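Local coordinates for disease resistance protein RRS1 (Arabidopsis thaliana, PDB 4C6S), which acts in plant immunity as a disease resistance protein and W-box-binding transcription factor, pairing with RPS4 through regions that include the TIR domain that this chain represents, at residues D128-L131 and V132-V136; Y18-V21 and S22-E26; R137-E141 and T142-V146. All coordinates share one frame; numbering follows the deposited sequence.

Interaction 1: residues D128-L131 and V132-V136; sequences DSIL and VEEIV. With NA (sodium ion), chain G.
Leu131 and Ile135 meet one turn apart, with CG of Leu131 3.9 Å from CD1 of Ile135. The two side chains cross at a slant. Next to them, Glu134 reaches back over the preceding turn. Its chain is extended beyond CG, and OE2 comes 3.7 Å from CG2 of Ile130. The other carboxylate oxygen, OE1, binds a sodium ion at 2.6 Å, and His120 is a further ligand of that ion. A chi1 of -71° lays CG of Glu134 against O of Ile130, 3.3 Å away, and the extended chain then carries the carboxylate on past it. All this sits at the start of helix 128-143, the last helix of the TIR domain, beside its five-stranded parallel sheet. The N-H of Glu134 gives a 2.8 Å bond to O of Ile130, and that of Val132 gives a nearly straight one (169°) to O of Asp128. A water joins OG of Ser129 (3.1 Å) and, weakly, OE1 of Glu133. Further out, OG of Ser127 hydrogen-bonds OG of Ser129, and OH of Tyr98 hydrogen-bonds OD2 of Asp128. The N-H of Ser129 donates to OG of Ser22 of the second subunit, where the two copies meet.

Interaction 2: residues Y18-V21 and S22-E26; sequences YSFV and SHLSE. With NA (sodium ion), chain H.
The imidazole of His23 has CA of Phe20 at its edge, and O of Ser19 approaches it obliquely, 3.1 Å from CD2. OG of Ser22 lies over the centre of one face, 4.1 Å above the plane. The ring also stacks on His23 of the second subunit. The Phe20 ring meets CD2 of Leu24 obliquely, at 4.5 Å from its CE2, and Tyr98 stacks on it. Here the chain enters helix 20-30 of the TIR domain, with Ser19 at the N-cap position. Later in the helix, Glu26 binds a sodium ion through OE1 at 2.4 Å, while its OE2 forms a salt bridge with Arg29. Both would probably ease its closeness to Glu133 of the second subunit. The Ser19 side chain makes no capping bond, but its carbonyl is well used. OG of Ser22 donates to O of Ser19 at 2.8 Å, in the carbonyl plane and on a lone pair. Ser22 N donates to the same oxygen at 3.0 Å, from above that plane. The chi1 of Ser22, 74°, turns OG back toward the previous turn. Held there, the hydroxyl also accepts from Ser129 N of the second subunit, which ties the first turn to the interface.

Interaction 3: residues R137-E141 and T142-V146; sequences RDVYE and THFYV
Tyr140 and Tyr145 make an aromatic contact at the surface, where helix 128-143 gives way to the C-terminal tail. CB of Tyr145 sits over one face of the Tyr140 ring, 4.0 Å from its centroid and 16° off the ring normal, a CH-pi contact. The ring of Tyr145 is turned obliquely to that of Tyr140, with the planes at 46°. CD1 of Tyr145 comes 3.2 Å from OH of Tyr140. CG of Tyr140 is trans to its own N (chi1 175°), which makes the ring stand out from the helix roughly at right angles to its axis, where Tyr145 can cover one face. Lys31 adds a cation-pi contact to the same ring.

Phe144 takes the neighbouring side. Its CE2 lies 3.8 Å from CG1 of Val139, the two side chains running together in one direction. The carbonyl oxygen of Val139 lies at the edge of the phenyl ring, in its plane. Val8, on strand 8-12 of the parallel sheet, touches both residues. This helix end is therefore packed on the sheet of the TIR fold, which has the strand order 2-1-3-4-5.

Polar bonds close the last turns. OG1 of Thr142 donates to O of Asp138 at 2.6 Å. Thr142 N donates to that oxygen too, at 3.0 Å, and the two donors come from opposite faces of the carbonyl plane. The Asp138 and Thr142 side chains lie alongside each other, with OD1 of Asp138 3.1 Å from OG1 of Thr142. That carboxylate is held from outside by a salt bridge to Arg118 and a hydrogen bond to His120. Phe144 N bonds to O of Tyr140 at 2.9 Å, while the bond from His143 N to O of Val139 is weak. Arg118 also hydrogen-bonds NE2 of His143.

Overall arrangement
Interactions 1 and 3 follow one another on helix 128-143, with centres about 14 Å apart. They adjoin in sequence but do not otherwise touch. Interaction 2 lies on helix 20-30, its centre about 11 Å from that of interaction 1. These two pack directly: CG2 of Val132 is 3.6 Å from CE1 of Phe20, and CG2 of Ile135 is 3.8 Å from CD1 of Leu24. Both reach the second subunit, in keeping with the part the TIR domain plays in dimerization. Interaction 3 touches no other chain of the assembly, and its nearest atoms are about 7 Å from interaction 2. His120 links interactions 1 and 3, sharing sodium with Glu134 and hydrogen-bonding Asp138.

Interaction 1: residues D128-L131 and V132-V136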
# COMPACT_ATOMS: atom_id res chain seq x y z
N ASP A 128 -7.11 -0.37 -0.29
CA ASP A 128 -6.19 -1.45 -0.67
C ASP A 128 -5.91 -2.37 0.51
O ASP A 128 -5.59 -3.53 0.32
CB ASP A 128 -4.86 -0.88 -1.21
CG ASP A 128 -4.98 -0.29 -2.59
OD1 ASP A 128 -6.05 -0.46 -3.21
OD2 ASP A 128 -4.01 0.35 -3.07
N SER A 129 -6.02 -1.85 1.73
CA SER A 129 -5.77 -2.69 2.89
C SER A 129 -6.85 -3.76 2.97
O SER A 129 -6.58 -4.90 3.32
CB SER A 129 -5.69 -1.89 4.19
OG SER A 129 -6.90 -1.18 4.42
N ILE A 130 -8.08 -3.38 2.61
CA ILE A 130 -9.17 -4.35 2.57
C ILE A 130 -8.92 -5.37 1.46
O ILE A 130 -9.08 -6.58 1.67
CB ILE A 130 -10.54 -3.67 2.39
CG1 ILE A 130 -10.85 -2.79 3.60
CG2 ILE A 130 -11.64 -4.72 2.24
CD1 ILE A 130 -11.13 -3.58 4.85
N LEU A 131 -8.51 -4.90 0.29
CA LEU A 131 -8.21 -5.79 -0.84
C LEU A 131 -7.14 -6.80 -0.46
O LEU A 131 -7.30 -8.00 -0.73
CB LEU A 131 -7.75 -4.99 -2.07
CG LEU A 131 -7.32 -5.81 -3.28
CD1 LEU A 131 -8.47 -6.74 -3.76
CD2 LEU A 131 -6.89 -4.85 -4.42
N VAL A 132 -6.08 -6.34 0.19
CA VAL A 132 -5.06 -7.27 0.68
C VAL A 132 -5.67 -8.32 1.61
O VAL A 132 -5.40 -9.52 1.46
CB VAL A 132 -3.91 -6.55 1.40
CG1 VAL A 132 -3.03 -7.54 2.19
CG2 VAL A 132 -3.06 -5.81 0.38
N GLU A 133 -6.47 -7.88 2.58
CA GLU A 133 -7.08 -8.82 3.52
C GLU A 133 -7.96 -9.82 2.79
O GLU A 133 -8.02 -10.98 3.18
CB GLU A 133 -7.90 -8.10 4.59
CG GLU A 133 -7.08 -7.31 5.59
CD GLU A 133 -7.92 -6.70 6.70
OE1 GLU A 133 -9.09 -6.33 6.43
OE2 GLU A 133 -7.42 -6.58 7.84
N GLU A 134 -8.64 -9.37 1.74
CA GLU A 134 -9.51 -10.26 0.97
C GLU A 134 -8.69 -11.33 0.26
O GLU A 134 -9.08 -12.49 0.23
CB GLU A 134 -10.35 -9.46 -0.03
CG GLU A 134 -11.40 -8.65 0.68
CD GLU A 134 -12.18 -7.73 -0.23
OE1 GLU A 134 -11.69 -7.45 -1.35
OE2 GLU A 134 -13.27 -7.28 0.18
N ILE A 135 -7.56 -10.92 -0.31
CA ILE A 135 -6.71 -11.87 -1.01
C ILE A 135 -6.15 -12.88 -0.01
O ILE A 135 -6.16 -14.09 -0.27
CB ILE A 135 -5.57 -11.16 -1.74
CG1 ILE A 135 -6.15 -10.25 -2.82
CG2 ILE A 135 -4.60 -12.18 -2.33
CD1 ILE A 135 -5.18 -9.12 -3.25
N VAL A 136 -5.66 -12.38 1.12
CA VAL A 136 -5.12 -13.24 2.17
C VAL A 136 -6.17 -14.24 2.69
O VAL A 136 -5.86 -15.42 2.87
CB VAL A 136 -4.53 -12.42 3.35
CG1 VAL A 136 -4.19 -13.33 4.53
CG2 VAL A 136 -3.29 -11.67 2.87
NA NA G . -11.56 -9.32 -3.12
O HOH W 1 -8.23 -3.03 6.53

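Interaction 2: residues Y18-V21 and S22-E26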
# COMPACT_ATOMS: atom_id res chain seq x y z
N TYR A 18 7.03 -2.44 -4.85
CA TYR A 18 7.44 -1.88 -3.56
C TYR A 18 6.30 -1.14 -2.86
O TYR A 18 6.49 -0.58 -1.78
CB TYR A 18 8.64 -0.97 -3.73
CG TYR A 18 9.88 -1.70 -4.17
CD1 TYR A 18 10.54 -2.55 -3.29
CD2 TYR A 18 10.36 -1.59 -5.47
CE1 TYR A 18 11.67 -3.24 -3.68
CE2 TYR A 18 11.50 -2.28 -5.86
CZ TYR A 18 12.15 -3.11 -4.96
OH TYR A 18 13.27 -3.80 -5.34
N SER A 19 5.14 -1.13 -3.50
CA SER A 19 3.96 -0.50 -2.91
C SER A 19 2.94 -1.57 -2.56
O SER A 19 3.17 -2.32 -1.63
CB SER A 19 3.41 0.61 -3.83
OG SER A 19 3.13 0.09 -5.11
N PHE A 20 1.86 -1.69 -3.32
CA PHE A 20 0.80 -2.67 -3.02
C PHE A 20 1.30 -4.10 -2.73
O PHE A 20 0.88 -4.72 -1.75
CB PHE A 20 -0.20 -2.73 -4.19
CG PHE A 20 -1.28 -3.76 -4.01
CD1 PHE A 20 -2.34 -3.54 -3.12
CD2 PHE A 20 -1.24 -4.95 -4.72
CE1 PHE A 20 -3.35 -4.50 -2.98
CE2 PHE A 20 -2.25 -5.92 -4.58
CZ PHE A 20 -3.30 -5.69 -3.69
N VAL A 21 2.17 -4.62 -3.58
CA VAL A 21 2.63 -6.00 -3.42
C VAL A 21 3.40 -6.19 -2.11
O VAL A 21 3.35 -7.27 -1.49
CB VAL A 21 3.45 -6.44 -4.64
CG1 VAL A 21 4.20 -7.75 -4.39
CG2 VAL A 21 2.52 -6.56 -5.87
N SER A 22 4.09 -5.15 -1.66
CA SER A 22 4.89 -5.31 -0.44
C SER A 22 3.93 -5.50 0.75
O SER A 22 4.22 -6.24 1.69
CB SER A 22 5.84 -4.13 -0.21
OG SER A 22 5.16 -2.97 0.23
N HIS A 23 2.77 -4.85 0.69
CA HIS A 23 1.79 -5.00 1.75
C HIS A 23 1.16 -6.37 1.69
O HIS A 23 0.88 -6.98 2.72
CB HIS A 23 0.70 -3.92 1.67
CG HIS A 23 1.23 -2.53 1.75
ND1 HIS A 23 1.75 -1.99 2.90
CD2 HIS A 23 1.33 -1.56 0.80
CE1 HIS A 23 2.14 -0.75 2.67
NE2 HIS A 23 1.88 -0.46 1.40
N LEU A 24 0.92 -6.85 0.47
CA LEU A 24 0.33 -8.18 0.27
C LEU A 24 1.28 -9.26 0.79
O LEU A 24 0.87 -10.17 1.51
CB LEU A 24 0.01 -8.43 -1.21
CG LEU A 24 -0.57 -9.81 -1.56
CD1 LEU A 24 -1.85 -10.11 -0.78
CD2 LEU A 24 -0.84 -9.90 -3.06
N SER A 25 2.56 -9.15 0.44
CA SER A 25 3.57 -10.07 0.93
C SER A 25 3.66 -10.08 2.45
O SER A 25 3.75 -11.15 3.09
CB SER A 25 4.95 -9.71 0.36
OG SER A 25 5.96 -10.60 0.80
N GLU A 26 3.65 -8.89 3.05
CA GLU A 26 3.79 -8.81 4.50
C GLU A 26 2.54 -9.37 5.18
O GLU A 26 2.62 -9.97 6.25
CB GLU A 26 4.07 -7.37 4.94
CG GLU A 26 3.98 -7.12 6.45
CD GLU A 26 5.06 -7.83 7.25
OE1 GLU A 26 6.02 -8.38 6.66
OE2 GLU A 26 4.95 -7.83 8.50
NA NA H . 7.17 -8.96 4.63

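Interaction 3: residues R137-E141 and T142-V146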
# COMPACT_ATOMS: atom_id res chain seq x y z
N ARG A 137 -7.40 -13.79 2.92
CA ARG A 137 -8.42 -14.69 3.46
C ARG A 137 -8.70 -15.82 2.47
O ARG A 137 -8.85 -16.98 2.85
CB ARG A 137 -9.70 -13.93 3.77
CG ARG A 137 -10.88 -14.80 4.13
CD ARG A 137 -12.05 -13.94 4.58
NE ARG A 137 -12.39 -12.99 3.53
CZ ARG A 137 -12.77 -11.73 3.74
NH1 ARG A 137 -12.87 -11.25 4.98
NH2 ARG A 137 -13.04 -10.95 2.70
N ASP A 138 -8.75 -15.47 1.19
CA ASP A 138 -9.00 -16.44 0.13
C ASP A 138 -7.87 -17.47 0.08
O ASP A 138 -8.13 -18.68 0.11
CB ASP A 138 -9.12 -15.69 -1.21
CG ASP A 138 -9.39 -16.61 -2.40
OD1 ASP A 138 -9.67 -17.81 -2.22
OD2 ASP A 138 -9.32 -16.11 -3.54
N VAL A 139 -6.63 -17.00 0.02
CA VAL A 139 -5.48 -17.92 -0.05
C VAL A 139 -5.40 -18.79 1.20
O VAL A 139 -5.22 -20.01 1.12
CB VAL A 139 -4.16 -17.16 -0.28
CG1 VAL A 139 -2.95 -18.09 -0.13
CG2 VAL A 139 -4.18 -16.50 -1.67
N TYR A 140 -5.58 -18.15 2.35
CA TYR A 140 -5.50 -18.86 3.63
C TYR A 140 -6.53 -19.96 3.77
O TYR A 140 -6.19 -21.10 4.06
CB TYR A 140 -5.67 -17.86 4.78
CG TYR A 140 -5.72 -18.50 6.15
CD1 TYR A 140 -4.61 -19.13 6.68
CD2 TYR A 140 -6.88 -18.45 6.91
CE1 TYR A 140 -4.64 -19.71 7.94
CE2 TYR A 140 -6.92 -19.02 8.18
CZ TYR A 140 -5.80 -19.65 8.68
OH TYR A 140 -5.82 -20.22 9.93
N GLU A 141 -7.80 -19.62 3.58
CA GLU A 141 -8.87 -20.56 3.84
C GLU A 141 -8.92 -21.65 2.78
O GLU A 141 -9.34 -22.76 3.04
CB GLU A 141 -10.21 -19.84 3.98
CG GLU A 141 -10.25 -18.97 5.23
CD GLU A 141 -11.64 -18.52 5.60
OE1 GLU A 141 -12.62 -19.16 5.17
OE2 GLU A 141 -11.75 -17.51 6.33
N THR A 142 -8.46 -21.32 1.57
CA THR A 142 -8.51 -22.29 0.49
C THR A 142 -7.36 -23.30 0.58
O THR A 142 -7.53 -24.45 0.20
CB THR A 142 -8.50 -21.59 -0.89
OG1 THR A 142 -9.53 -20.59 -0.91
CG2 THR A 142 -8.76 -22.59 -2.00
N HIS A 143 -6.21 -22.88 1.09
CA HIS A 143 -5.00 -23.70 0.93
C HIS A 143 -4.16 -23.94 2.17
O HIS A 143 -3.30 -24.83 2.18
CB HIS A 143 -4.11 -23.10 -0.17
CG HIS A 143 -4.80 -23.00 -1.49
ND1 HIS A 143 -5.12 -24.10 -2.24
CD2 HIS A 143 -5.25 -21.92 -2.18
CE1 HIS A 143 -5.74 -23.72 -3.35
NE2 HIS A 143 -5.82 -22.40 -3.34
N PHE A 144 -4.39 -23.16 3.22
CA PHE A 144 -3.54 -23.20 4.40
C PHE A 144 -4.34 -23.37 5.68
O PHE A 144 -3.84 -23.18 6.78
CB PHE A 144 -2.69 -21.94 4.48
CG PHE A 144 -1.68 -21.83 3.38
CD1 PHE A 144 -0.43 -22.42 3.51
CD2 PHE A 144 -1.99 -21.16 2.20
CE1 PHE A 144 0.50 -22.33 2.50
CE2 PHE A 144 -1.06 -21.07 1.18
CZ PHE A 144 0.18 -21.66 1.32
N TYR A 145 -5.60 -23.75 5.50
CA TYR A 145 -6.51 -23.96 6.61
C TYR A 145 -7.37 -25.13 6.20
O TYR A 145 -7.81 -25.21 5.06
CB TYR A 145 -7.37 -22.72 6.81
CG TYR A 145 -8.33 -22.82 7.97
CD1 TYR A 145 -7.92 -22.52 9.26
CD2 TYR A 145 -9.65 -23.19 7.77
CE1 TYR A 145 -8.79 -22.61 10.32
CE2 TYR A 145 -10.53 -23.29 8.83
CZ TYR A 145 -10.09 -22.99 10.10
OH TYR A 145 -10.96 -23.08 11.16
N VAL A 146 -7.60 -26.06 7.12
CA VAL A 146 -8.38 -27.24 6.77
C VAL A 146 -9.53 -27.46 7.75
O VAL A 146 -9.80 -26.61 8.60
CB VAL A 146 -7.51 -28.51 6.64
CG1 VAL A 146 -6.24 -28.22 5.84
CG2 VAL A 146 -7.15 -29.05 8.00